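Side-chain contacts in phage-related protein (Bacillus cereus, PDB 4JG2), which is of unestablished function but probably binds single-stranded DNA: residues Thr36-Ser41 with Asn82-Ala87; Glu76-Ile81 with Leu108-Gly113; Ala87-Gly92 with Ala104-Pro109; Tyr126-Asn131 with Val160-Tyr165. All coordinates share one frame; numbering follows the deposited sequence. Where two conformers were deposited one is given.

Contact 1: Thr36-Ser41 with Asn82-Ala87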
loop_
_atom_site.group_PDB
_atom_site.type_symbol
_atom_site.label_atom_id
_atom_site.label_comp_id
_atom_site.label_asym_id
_atom_site.label_seq_id
_atom_site.Cartn_x
_atom_site.Cartn_y
_atom_site.Cartn_z
ATOM N N THR A 36 -2.981 11.667 7.097
ATOM C CA THR A 36 -2.880 10.227 7.017
ATOM C C THR A 36 -2.718 9.683 5.588
ATOM O O THR A 36 -2.608 8.474 5.402
ATOM C CB THR A 36 -4.100 9.579 7.709
ATOM O OG1 THR A 36 -5.309 10.007 7.058
ATOM C CG2 THR A 36 -4.156 9.892 9.168
ATOM N N LYS A 37 -2.652 10.579 4.620
ATOM C CA LYS A 37 -2.507 10.214 3.208
ATOM C C LYS A 37 -1.066 10.440 2.751
ATOM O O LYS A 37 -0.510 11.531 3.038
ATOM C CB LYS A 37 -3.478 11.042 2.357
ATOM C CG LYS A 37 -3.436 10.758 0.912
ATOM C CD LYS A 37 -4.448 11.648 0.167
ATOM C CE LYS A 37 -4.219 11.542 -1.330
ATOM N NZ LYS A 37 -4.984 12.611 -2.047
ATOM N N VAL A 38 -0.481 9.469 2.069
ATOM C CA VAL A 38 0.875 9.570 1.504
ATOM C C VAL A 38 0.844 9.064 0.084
ATOM O O VAL A 38 0.283 8.003 -0.181
ATOM C CB VAL A 38 1.875 8.700 2.280
ATOM C CG1 VAL A 38 3.290 8.780 1.619
ATOM C CG2 VAL A 38 1.915 9.096 3.753
ATOM N N VAL A 39 1.452 9.800 -0.820
ATOM C CA VAL A 39 1.656 9.341 -2.199
ATOM C C VAL A 39 3.123 8.966 -2.351
ATOM O O VAL A 39 4.002 9.818 -2.162
ATOM C CB VAL A 39 1.197 10.363 -3.242
ATOM C CG1 VAL A 39 1.250 9.794 -4.648
ATOM C CG2 VAL A 39 -0.216 10.806 -2.988
ATOM N N THR A 40 3.405 7.698 -2.640
ATOM C CA THR A 40 4.797 7.207 -2.719
ATOM C C THR A 40 5.512 7.734 -3.957
ATOM O O THR A 40 4.885 8.354 -4.835
ATOM C CB THR A 40 4.843 5.677 -2.626
ATOM O OG1 THR A 40 4.319 5.146 -3.826
ATOM C CG2 THR A 40 4.044 5.139 -1.448
ATOM N N SER A 41 6.815 7.487 -3.991
ATOM C CA SER A 41 7.663 8.043 -5.052
ATOM C C SER A 41 7.587 7.323 -6.353
ATOM O O SER A 41 7.129 6.162 -6.442
ATOM C CB SER A 41 9.158 8.124 -4.590
ATOM O OG SER A 41 9.774 6.910 -4.906
ATOM N N ASN A 82 5.926 7.462 8.316
ATOM C CA ASN A 82 6.061 7.471 9.760
ATOM C C ASN A 82 5.139 8.508 10.391
ATOM O O ASN A 82 4.449 8.217 11.383
ATOM C CB ASN A 82 7.487 7.718 10.185
ATOM C CG ASN A 82 8.407 6.578 9.847
ATOM O OD1 ASN A 82 8.013 5.434 9.785
ATOM N ND2 ASN A 82 9.698 6.899 9.766
ATOM N N ALA A 83 5.068 9.684 9.813
ATOM C CA ALA A 83 4.204 10.786 10.318
ATOM C C ALA A 83 2.732 10.399 10.165
ATOM O O ALA A 83 1.918 10.638 11.064
ATOM C CB ALA A 83 4.455 12.097 9.551
ATOM N N ALA A 84 2.367 9.726 9.061
ATOM C CA ALA A 84 0.978 9.321 8.821
ATOM C C ALA A 84 0.505 8.228 9.782
ATOM O O ALA A 84 -0.659 8.226 10.203
ATOM C CB ALA A 84 0.795 8.886 7.381
ATOM N N VAL A 85 1.416 7.301 10.126
ATOM C CA VAL A 85 1.107 6.281 11.085
ATOM C C VAL A 85 0.813 6.889 12.457
ATOM O O VAL A 85 -0.151 6.525 13.086
ATOM C CB VAL A 85 2.217 5.202 11.108
ATOM C CG1 VAL A 85 2.089 4.256 12.284
ATOM C CG2 VAL A 85 2.211 4.420 9.798
ATOM N N ASP A 86 1.678 7.797 12.869
ATOM C CA ASP A 86 1.431 8.532 14.115
ATOM C C ASP A 86 0.106 9.307 14.081
ATOM O O ASP A 86 -0.634 9.343 15.072
ATOM C CB ASP A 86 2.616 9.390 14.502
ATOM C CG ASP A 86 3.804 8.575 15.028
ATOM O OD1 ASP A 86 3.606 7.499 15.666
ATOM O OD2 ASP A 86 4.947 9.057 14.833
ATOM N N ALA A 87 -0.179 9.963 12.943
ATOM C CA ALA A 87 -1.434 10.698 12.821
ATOM C C ALA A 87 -2.634 9.763 12.883
ATOM O O ALA A 87 -3.666 10.076 13.475
ATOM C CB ALA A 87 -1.457 11.562 11.574
#
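T36 and V38 meet A84 and A87 through methyl groups whose places are set by the first torsions. In T36, chi1 of 60° puts OG1 between the backbone N and the carbonyl carbon, which leaves CG2 anti to the carbonyl carbon and directed at the helix. V38 holds CG1 anti to its backbone N (chi1 178°), and its other branch, CG2, takes the position beside that N and faces A84. The methyl of A84 touches segment 36-41 at two places, with CB 3.8 Å from V38 CG2 and 3.9 Å from T36 CA. One turn on, A87 CB comes within 4.0 Å of T36 CG2. Because the helix presents only alanine methyls here, the two chains draw close: T36 CA and A84 CA are 4.4 Å apart. No hydrogen bond crosses between the segments, and all four touching residues are buried. The polar end of T36 is served elsewhere: OG1 lies within hydrogen-bonding reach of N163 OD1, in one of two conformers of that residue, and of N34 OD1, and its single proton can serve one of them at a time. V38 extends the row by touching A80, and T36 by touching E91, so that residues 80, 84, 87 and 91 mark one stripe of helix 75-96 along the short strand. Strand 37-39 pairs antiparallel with strand 157-169, whose F164 also meets A84. A helix packed against beta strands in this way, between strands 63-71 and 111-112 in the chain, is consistent with the OB fold of single-stranded DNA-binding proteins.

Contact 2: Glu76-Ile81 with Leu108-Gly113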
loop_
_atom_site.group_PDB
_atom_site.type_symbol
_atom_site.label_atom_id
_atom_site.label_comp_id
_atom_site.label_asym_id
_atom_site.label_seq_id
_atom_site.Cartn_x
_atom_site.Cartn_y
_atom_site.Cartn_z
ATOM N N GLU A 76 12.064 10.777 1.942
ATOM C CA GLU A 76 10.875 11.616 1.950
ATOM C C GLU A 76 9.632 10.761 2.136
ATOM O O GLU A 76 8.770 11.057 2.980
ATOM C CB GLU A 76 10.770 12.450 0.673
ATOM C CG GLU A 76 9.672 13.467 0.593
ATOM C CD GLU A 76 9.792 14.376 -0.654
ATOM O OE1 GLU A 76 10.520 14.015 -1.613
ATOM O OE2 GLU A 76 9.136 15.443 -0.689
ATOM N N THR A 77 9.467 9.669 1.382
ATOM C CA THR A 77 8.316 8.834 1.528
ATOM C C THR A 77 8.298 8.143 2.883
ATOM O O THR A 77 7.244 8.050 3.519
ATOM C CB THR A 77 8.283 7.771 0.396
ATOM O OG1 THR A 77 8.272 8.446 -0.870
ATOM C CG2 THR A 77 7.083 6.851 0.513
ATOM N N ILE A 78 9.450 7.625 3.328
ATOM C CA ILE A 78 9.498 6.941 4.599
ATOM C C ILE A 78 9.073 7.907 5.732
ATOM O O ILE A 78 8.302 7.538 6.631
ATOM C CB ILE A 78 10.892 6.366 4.843
ATOM C CG1 ILE A 78 11.198 5.296 3.805
ATOM C CG2 ILE A 78 11.066 5.869 6.296
ATOM C CD1 ILE A 78 12.685 5.006 3.692
ATOM N N ASN A 79 9.627 9.105 5.733
ATOM C CA ASN A 79 9.275 10.069 6.784
ATOM C C ASN A 79 7.801 10.405 6.736
ATOM O O ASN A 79 7.175 10.523 7.797
ATOM C CB ASN A 79 10.146 11.349 6.635
ATOM C CG ASN A 79 11.619 11.108 6.990
ATOM O OD1 ASN A 79 11.948 10.299 7.846
ATOM N ND2 ASN A 79 12.502 11.850 6.358
ATOM N N ALA A 80 7.233 10.533 5.538
ATOM C CA ALA A 80 5.817 10.815 5.404
ATOM C C ALA A 80 4.969 9.672 5.954
ATOM O O ALA A 80 3.965 9.907 6.610
ATOM C CB ALA A 80 5.440 11.113 3.968
ATOM N N ILE A 81 5.378 8.422 5.709
ATOM C CA ILE A 81 4.677 7.245 6.225
ATOM C C ILE A 81 4.735 7.241 7.753
ATOM O O ILE A 81 3.729 7.027 8.434
ATOM C CB ILE A 81 5.159 5.954 5.601
ATOM C CG1 ILE A 81 4.737 5.867 4.134
ATOM C CG2 ILE A 81 4.621 4.751 6.382
ATOM C CD1 ILE A 81 5.375 4.735 3.344
ATOM N N LEU A 108 1.953 -2.418 13.096
ATOM C CA LEU A 108 2.302 -1.244 12.335
ATOM C C LEU A 108 2.604 -1.606 10.884
ATOM O O LEU A 108 3.071 -2.704 10.618
ATOM C CB LEU A 108 3.505 -0.544 12.961
ATOM C CG LEU A 108 3.371 -0.073 14.387
ATOM C CD1 LEU A 108 4.725 0.460 14.857
ATOM C CD2 LEU A 108 2.291 0.960 14.526
ATOM N N PRO A 109 2.302 -0.728 9.922
ATOM C CA PRO A 109 2.316 -1.112 8.508
ATOM C C PRO A 109 3.635 -1.069 7.756
ATOM O O PRO A 109 3.793 -1.740 6.743
ATOM C CB PRO A 109 1.277 -0.158 7.874
ATOM C CG PRO A 109 1.448 1.085 8.708
ATOM C CD PRO A 109 1.591 0.542 10.117
ATOM N N LEU A 110 4.600 -0.247 8.223
ATOM C CA LEU A 110 5.884 -0.167 7.468
ATOM C C LEU A 110 6.766 -1.325 7.875
ATOM O O LEU A 110 7.332 -1.341 8.973
ATOM C CB LEU A 110 6.544 1.169 7.722
ATOM C CG LEU A 110 7.751 1.438 6.851
ATOM C CD1 LEU A 110 7.353 1.764 5.424
ATOM C CD2 LEU A 110 8.570 2.558 7.445
ATOM N N ARG A 111 6.907 -2.310 6.997
ATOM C CA ARG A 111 7.632 -3.554 7.263
ATOM C C ARG A 111 8.991 -3.516 6.601
ATOM O O ARG A 111 9.219 -2.799 5.630
ATOM C CB ARG A 111 6.804 -4.725 6.718
ATOM C CG ARG A 111 5.359 -4.773 7.137
ATOM C CD ARG A 111 5.132 -4.525 8.584
ATOM N NE ARG A 111 5.822 -5.464 9.431
ATOM C CZ ARG A 111 5.614 -5.595 10.727
ATOM N NH1 ARG A 111 4.700 -4.834 11.320
ATOM N NH2 ARG A 111 6.268 -6.484 11.404
ATOM N N ASP A 112 9.936 -4.307 7.116
ATOM C CA ASP A 112 11.315 -4.264 6.700
ATOM C C ASP A 112 11.603 -5.435 5.741
ATOM O O ASP A 112 11.673 -6.583 6.178
ATOM C CB ASP A 112 12.228 -4.316 7.929
ATOM C CG ASP A 112 13.678 -4.035 7.618
ATOM O OD1 ASP A 112 14.103 -4.326 6.501
ATOM O OD2 ASP A 112 14.438 -3.631 8.505
ATOM N N GLY A 113 11.798 -5.145 4.454
ATOM C CA GLY A 113 12.065 -6.161 3.460
ATOM C C GLY A 113 13.352 -6.910 3.611
ATOM O O GLY A 113 13.458 -8.011 3.128
#
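L110 meets I81 and I78 on successive turns of helix 75-96, and between the two segments the close part involves these three residues; L110 also touches N82, further along the helix. The tightest approach is made by L110 CD1, which sits 4.1 Å from I81 CD1 and 4.2 Å from I81 CG2, so that one methyl rests against both branches of the isoleucine. The two side chains cross at about a right angle. With CG anti to the backbone N (chi1 -172°), L110 reaches out from segment 108-113 toward the helix. Its second methyl is held less closely, L110 CD2 standing 4.3 Å from I78 CG2. P109 packs on V85, beyond segment 76-81 on the same helix. I70 of strand 63-71 touches both isoleucines, and Y126 touches I78 and L110, which ties this hydrophobic cluster to the sheet.

The other face of the 108-113 segment is polar and partly exposed. R111 turns back along its own chain, and its NH1 donates to L108 O at 2.8 Å, with 153° at the hydrogen. The carbonyl oxygen lies in the plane of the guanidinium group, whose NH2 makes a salt bridge to E116 OE1. D112 is tied to K72 by a further salt bridge. The contact itself is thus apolar: helix and segment 108-113 meet through dispersion and the hydrophobic effect, with no directional bond between them, while the polar bonds of the R111 and D112 side chains stay close to their own strand or go to E116 and K72.

Contact 3: Ala87-Gly92 with Ala104-Pro109; sequences AAIEEG and AAIKLP
I89 and I106 form a small, wholly apolar contact between helix 75-96 and the loop that leads from it to strand 111-112. It lies toward the edge of the molecule, about 16 Å from the centre of the chain (centre to centre). In a fold consistent with the OB type, this is where the chain turns back after helix 75-96, which follows strand 63-71. Only 70 Å² is buried between the segments, both sides summed, and the nearest CA atoms, those of I89 and L108, are 10.1 Å apart. Long side chains have to bridge that gap. I89 points its CB at the loop and continues in an extended chain (chi2 168°), which carries CD1 well away from the helix backbone. I106 answers from the other side: its CG1 lies between the backbone N and the carbonyl carbon (chi1 65°), and from there the chain runs straight toward the helix. The two isoleucines thus meet tip to tip. L108 starts off alongside the helix, but its far end swings in toward I89.

The surroundings complete the apolar patch. P101 touches both isoleucines, and V175 of strand 175-186 lies against I89 as well as against A88 and P109. Backbone hydrogen bonds between K107 and both K173 and V175 hold the loop beside the sheet. The contact comes down to a triangle of methyl groups, in which I89 CD1 is 4.0 Å from I106 CD1 and 4.5 Å from L108 CD2, while I106 CD1 and L108 CD2 are themselves 3.9 Å apart.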
loop_
_atom_site.group_PDB
_atom_site.type_symbol
_atom_site.label_atom_id
_atom_site.label_comp_id
_atom_site.label_asym_id
_atom_site.label_seq_id
_atom_site.Cartn_x
_atom_site.Cartn_y
_atom_site.Cartn_z
ATOM N N ALA A 87 -0.179 9.963 12.943
ATOM C CA ALA A 87 -1.434 10.698 12.821
ATOM C C ALA A 87 -2.634 9.763 12.883
ATOM O O ALA A 87 -3.666 10.076 13.475
ATOM C CB ALA A 87 -1.457 11.562 11.574
ATOM N N ALA A 88 -2.521 8.579 12.319
ATOM C CA ALA A 88 -3.582 7.565 12.386
ATOM C C ALA A 88 -3.863 7.157 13.802
ATOM O O ALA A 88 -5.014 6.977 14.211
ATOM C CB ALA A 88 -3.244 6.386 11.477
ATOM N N ILE A 89 -2.787 6.934 14.562
ATOM C CA ILE A 89 -2.929 6.593 15.976
ATOM C C ILE A 89 -3.633 7.733 16.728
ATOM O O ILE A 89 -4.593 7.503 17.476
ATOM C CB ILE A 89 -1.552 6.257 16.617
ATOM C CG1 ILE A 89 -1.009 4.954 15.988
ATOM C CG2 ILE A 89 -1.693 6.136 18.140
ATOM C CD1 ILE A 89 0.433 4.647 16.303
ATOM N N GLU A 90 -3.198 8.974 16.493
ATOM C CA GLU A 90 -3.808 10.109 17.141
ATOM C C GLU A 90 -5.278 10.280 16.784
ATOM O O GLU A 90 -6.079 10.606 17.646
ATOM C CB GLU A 90 -3.005 11.343 16.813
ATOM C CG GLU A 90 -1.655 11.294 17.526
ATOM C CD GLU A 90 -0.669 12.293 16.970
ATOM O OE1 GLU A 90 -1.107 13.214 16.235
ATOM O OE2 GLU A 90 0.543 12.185 17.300
ATOM N N GLU A 91 -5.634 10.068 15.522
ATOM C CA GLU A 91 -7.025 10.173 15.095
ATOM C C GLU A 91 -7.858 9.072 15.783
ATOM O O GLU A 91 -9.024 9.317 16.118
ATOM C CB GLU A 91 -7.139 10.102 13.573
ATOM C CG GLU A 91 -6.689 11.432 12.913
ATOM C CD GLU A 91 -6.805 11.556 11.393
ATOM O OE1 GLU A 91 -7.401 10.643 10.780
ATOM O OE2 GLU A 91 -6.365 12.615 10.842
ATOM N N GLY A 92 -7.305 7.872 15.971
ATOM C CA GLY A 92 -7.971 6.799 16.699
ATOM C C GLY A 92 -8.233 7.219 18.147
ATOM O O GLY A 92 -9.347 6.978 18.641
ATOM N N ALA A 104 5.031 -0.858 20.384
ATOM C CA ALA A 104 5.444 -2.244 20.349
ATOM C C ALA A 104 4.274 -3.232 20.573
ATOM O O ALA A 104 4.404 -4.413 20.258
ATOM C CB ALA A 104 6.514 -2.471 21.406
ATOM N N ALA A 105 3.131 -2.742 21.075
ATOM C CA ALA A 105 1.959 -3.557 21.415
ATOM C C ALA A 105 0.965 -3.724 20.272
ATOM O O ALA A 105 0.024 -4.514 20.348
ATOM C CB ALA A 105 1.232 -2.935 22.611
ATOM N N ILE A 106 1.180 -3.006 19.165
ATOM C CA ILE A 106 0.230 -3.013 18.052
ATOM C C ILE A 106 0.922 -3.302 16.712
ATOM O O ILE A 106 2.134 -3.259 16.604
ATOM C CB ILE A 106 -0.512 -1.664 17.998
ATOM C CG1 ILE A 106 0.432 -0.508 17.687
ATOM C CG2 ILE A 106 -1.248 -1.422 19.270
ATOM C CD1 ILE A 106 -0.227 0.844 17.462
ATOM N N LYS A 107 0.107 -3.601 15.690
ATOM C CA LYS A 107 0.587 -3.886 14.342
ATOM C C LYS A 107 0.779 -2.605 13.640
ATOM O O LYS A 107 -0.157 -1.783 13.526
ATOM C CB LYS A 107 -0.430 -4.791 13.622
ATOM C CG LYS A 107 -0.156 -5.267 12.232
ATOM C CD LYS A 107 -1.148 -6.399 11.899
ATOM C CE LYS A 107 -1.408 -6.637 10.434
ATOM N NZ LYS A 107 -0.213 -6.966 9.632
ATOM N N LEU A 108 1.953 -2.418 13.096
ATOM C CA LEU A 108 2.302 -1.244 12.335
ATOM C C LEU A 108 2.604 -1.606 10.884
ATOM O O LEU A 108 3.071 -2.704 10.618
ATOM C CB LEU A 108 3.505 -0.544 12.961
ATOM C CG LEU A 108 3.371 -0.073 14.387
ATOM C CD1 LEU A 108 4.725 0.460 14.857
ATOM C CD2 LEU A 108 2.291 0.960 14.526
ATOM N N PRO A 109 2.302 -0.728 9.922
ATOM C CA PRO A 109 2.316 -1.112 8.508
ATOM C C PRO A 109 3.635 -1.069 7.756
ATOM O O PRO A 109 3.793 -1.740 6.743
ATOM C CB PRO A 109 1.277 -0.158 7.874
ATOM C CG PRO A 109 1.448 1.085 8.708
ATOM C CD PRO A 109 1.591 0.542 10.117
#

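Contact 4: Tyr126-Asn131 with Val160-Tyr165; sequences YFVNAN and VSLNFY
L162 points across the interior of the beta structure at V128 and A130, joining the opposed strands 157-169 and 125-132 in what is consistent with the core of an OB-type barrel. In one of the two conformers modelled for V128, this residue and L162 reach toward each other tip to tip. The leucine fork spreads along the facing strand: CD1 lies 3.9 Å from V128 CG2, and CD2 is likewise 3.9 Å from A130 CB, the more certain of the two contacts. In L162, chi1 of -56° sets CG anti to the carbonyl carbon, and chi2 of 177° extends CD1 toward V128, with CD2 branching to A130. The three residues are buried, and the centre of the contact lies about 3 Å from the centre of the chain. T40 and C177 also pack on L162. No direct hydrogen bond links the segments, whose nearest CA atoms, those of A130 and L162, are 7.2 Å apart. F164 turns its ring toward helix 75-96, where it meets I81, A84 and V85.

Toward the ends of the segments the contact becomes polar. The CB atoms of N131 and Y165 do not point across, yet their side-chain ends approach and share a water. That water is hydrogen-bonded to N131 OD1 at 2.8 Å and to Y165 OH at 3.0 Å.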
loop_
_atom_site.group_PDB
_atom_site.type_symbol
_atom_site.label_atom_id
_atom_site.label_comp_id
_atom_site.label_asym_id
_atom_site.label_seq_id
_atom_site.Cartn_x
_atom_site.Cartn_y
_atom_site.Cartn_z
ATOM N N TYR A 126 11.678 -1.094 2.363
ATOM C CA TYR A 126 10.555 -1.290 3.267
ATOM C C TYR A 126 9.369 -1.726 2.367
ATOM O O TYR A 126 9.392 -1.545 1.137
ATOM C CB TYR A 126 10.170 -0.026 4.004
ATOM C CG TYR A 126 11.212 0.417 5.041
ATOM C CD1 TYR A 126 11.302 -0.246 6.262
ATOM C CD2 TYR A 126 12.036 1.493 4.829
ATOM C CE1 TYR A 126 12.182 0.123 7.243
ATOM C CE2 TYR A 126 12.947 1.903 5.783
ATOM C CZ TYR A 126 13.025 1.200 6.987
ATOM O OH TYR A 126 13.924 1.605 7.956
ATOM N N PHE A 127 8.310 -2.236 2.973
ATOM C CA PHE A 127 7.117 -2.555 2.237
ATOM C C PHE A 127 5.901 -2.283 3.065
ATOM O O PHE A 127 5.901 -2.396 4.307
ATOM C CB PHE A 127 7.117 -4.028 1.692
ATOM C CG PHE A 127 7.074 -5.127 2.698
ATOM C CD1 PHE A 127 5.888 -5.793 3.027
ATOM C CD2 PHE A 127 8.244 -5.544 3.315
ATOM C CE1 PHE A 127 5.910 -6.862 3.868
ATOM C CE2 PHE A 127 8.224 -6.637 4.176
ATOM C CZ PHE A 127 7.049 -7.298 4.475
ATOM N N VAL A 128 4.792 -2.003 2.371
ATOM C CA VAL A 128 3.494 -1.836 3.017
ATOM C C VAL A 128 2.520 -2.712 2.196
ATOM O O VAL A 128 2.644 -2.803 0.971
ATOM C CB VAL A 128 3.039 -0.360 3.060
ATOM C CG1 VAL A 128 4.179 0.550 3.514
ATOM C CG2 VAL A 128 2.541 0.134 1.742
ATOM N N ASN A 129 1.654 -3.415 2.917
ATOM C CA ASN A 129 0.589 -4.206 2.347
ATOM C C ASN A 129 -0.670 -3.318 2.330
ATOM O O ASN A 129 -1.274 -3.120 3.395
ATOM C CB ASN A 129 0.389 -5.487 3.088
ATOM C CG ASN A 129 1.578 -6.422 2.976
ATOM O OD1 ASN A 129 2.318 -6.425 1.996
ATOM N ND2 ASN A 129 1.775 -7.176 4.011
ATOM N N ALA A 130 -1.042 -2.801 1.193
ATOM C CA ALA A 130 -2.174 -1.923 1.044
ATOM C C ALA A 130 -3.364 -2.677 0.426
ATOM O O ALA A 130 -3.174 -3.510 -0.452
ATOM C CB ALA A 130 -1.845 -0.712 0.182
ATOM N N ASN A 131 -4.578 -2.391 0.874
ATOM C CA ASN A 131 -5.757 -3.085 0.294
ATOM C C ASN A 131 -6.977 -2.195 0.332
ATOM O O ASN A 131 -7.019 -1.145 1.037
ATOM C CB ASN A 131 -5.941 -4.445 0.954
ATOM C CG ASN A 131 -6.321 -4.379 2.419
ATOM O OD1 ASN A 131 -7.207 -3.617 2.802
ATOM N ND2 ASN A 131 -5.630 -5.170 3.226
ATOM N N VAL A 160 1.965 5.187 -5.660
ATOM C CA VAL A 160 0.755 4.654 -5.056
ATOM C C VAL A 160 0.262 5.591 -3.971
ATOM O O VAL A 160 1.071 6.048 -3.150
ATOM C CB VAL A 160 0.986 3.248 -4.475
ATOM C CG1 VAL A 160 -0.331 2.664 -3.958
ATOM C CG2 VAL A 160 1.634 2.304 -5.497
ATOM N N SER A 161 -1.035 5.861 -3.987
ATOM C CA SER A 161 -1.656 6.652 -2.954
ATOM C C SER A 161 -2.060 5.679 -1.827
ATOM O O SER A 161 -2.609 4.609 -2.082
ATOM C CB SER A 161 -2.879 7.375 -3.505
ATOM O OG SER A 161 -3.437 8.212 -2.524
ATOM N N LEU A 162 -1.720 6.065 -0.613
ATOM C CA LEU A 162 -1.964 5.292 0.573
ATOM C C LEU A 162 -2.647 6.086 1.648
ATOM O O LEU A 162 -2.348 7.275 1.821
ATOM C CB LEU A 162 -0.598 4.855 1.161
ATOM C CG LEU A 162 0.353 4.065 0.253
ATOM C CD1 LEU A 162 1.658 3.813 0.999
ATOM C CD2 LEU A 162 -0.265 2.773 -0.286
ATOM N N ASN A 163 -3.566 5.473 2.383
ATOM C CA ASN A 163 -4.167 6.142 3.530
ATOM C C ASN A 163 -4.031 5.206 4.696
ATOM O O ASN A 163 -4.292 4.020 4.633
ATOM C CB ASN A 163 -5.645 6.608 3.378
ATOM C CG ASN A 163 -6.137 7.535 4.552
ATOM O OD1 ASN A 163 -6.002 8.803 4.518
ATOM N ND2 ASN A 163 -6.786 6.913 5.566
ATOM N N PHE A 164 -3.576 5.760 5.776
ATOM C CA PHE A 164 -3.364 4.994 7.000
ATOM C C PHE A 164 -4.462 5.251 7.991
ATOM O O PHE A 164 -4.885 6.391 8.162
ATOM C CB PHE A 164 -1.980 5.395 7.567
ATOM C CG PHE A 164 -0.837 4.982 6.651
ATOM C CD1 PHE A 164 -0.330 5.819 5.656
ATOM C CD2 PHE A 164 -0.332 3.711 6.704
ATOM C CE1 PHE A 164 0.683 5.419 4.807
ATOM C CE2 PHE A 164 0.669 3.284 5.861
ATOM C CZ PHE A 164 1.150 4.148 4.907
ATOM N N TYR A 165 -4.869 4.195 8.684
ATOM C CA TYR A 165 -5.986 4.315 9.608
ATOM C C TYR A 165 -5.890 3.267 10.711
ATOM O O TYR A 165 -5.441 2.142 10.507
ATOM C CB TYR A 165 -7.356 4.226 8.884
ATOM C CG TYR A 165 -7.595 2.921 8.166
ATOM C CD1 TYR A 165 -7.175 2.720 6.822
ATOM C CD2 TYR A 165 -8.246 1.876 8.769
ATOM C CE1 TYR A 165 -7.447 1.543 6.179
ATOM C CE2 TYR A 165 -8.476 0.664 8.114
ATOM C CZ TYR A 165 -8.073 0.535 6.835
ATOM O OH TYR A 165 -8.316 -0.671 6.232
HETATM O O HOH W 1 -6.077 -2.112 4.858
#

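Helix 75-96 runs through contacts 1, 2 and 3, while contact 4 joins the two sheets, and its segments meet the helix through F164 and Y126. The centres of contacts 1 and 2 are about 8 Å apart, and each lies about 9 Å from contact 4. Two backbone links join them to it: V38 O and L162 N, 2.8 Å apart, and R111 O and F127 N, 2.9 Å apart, both probable hydrogen bonds. Contact 3 is more remote, its centre about 12 Å from that of contact 1 and about 13 Å from those of contacts 2 and 4. It shares L108 and P109 with contact 2, and P109 CG reaches contact 4 at 3.7 Å from F164 CE2.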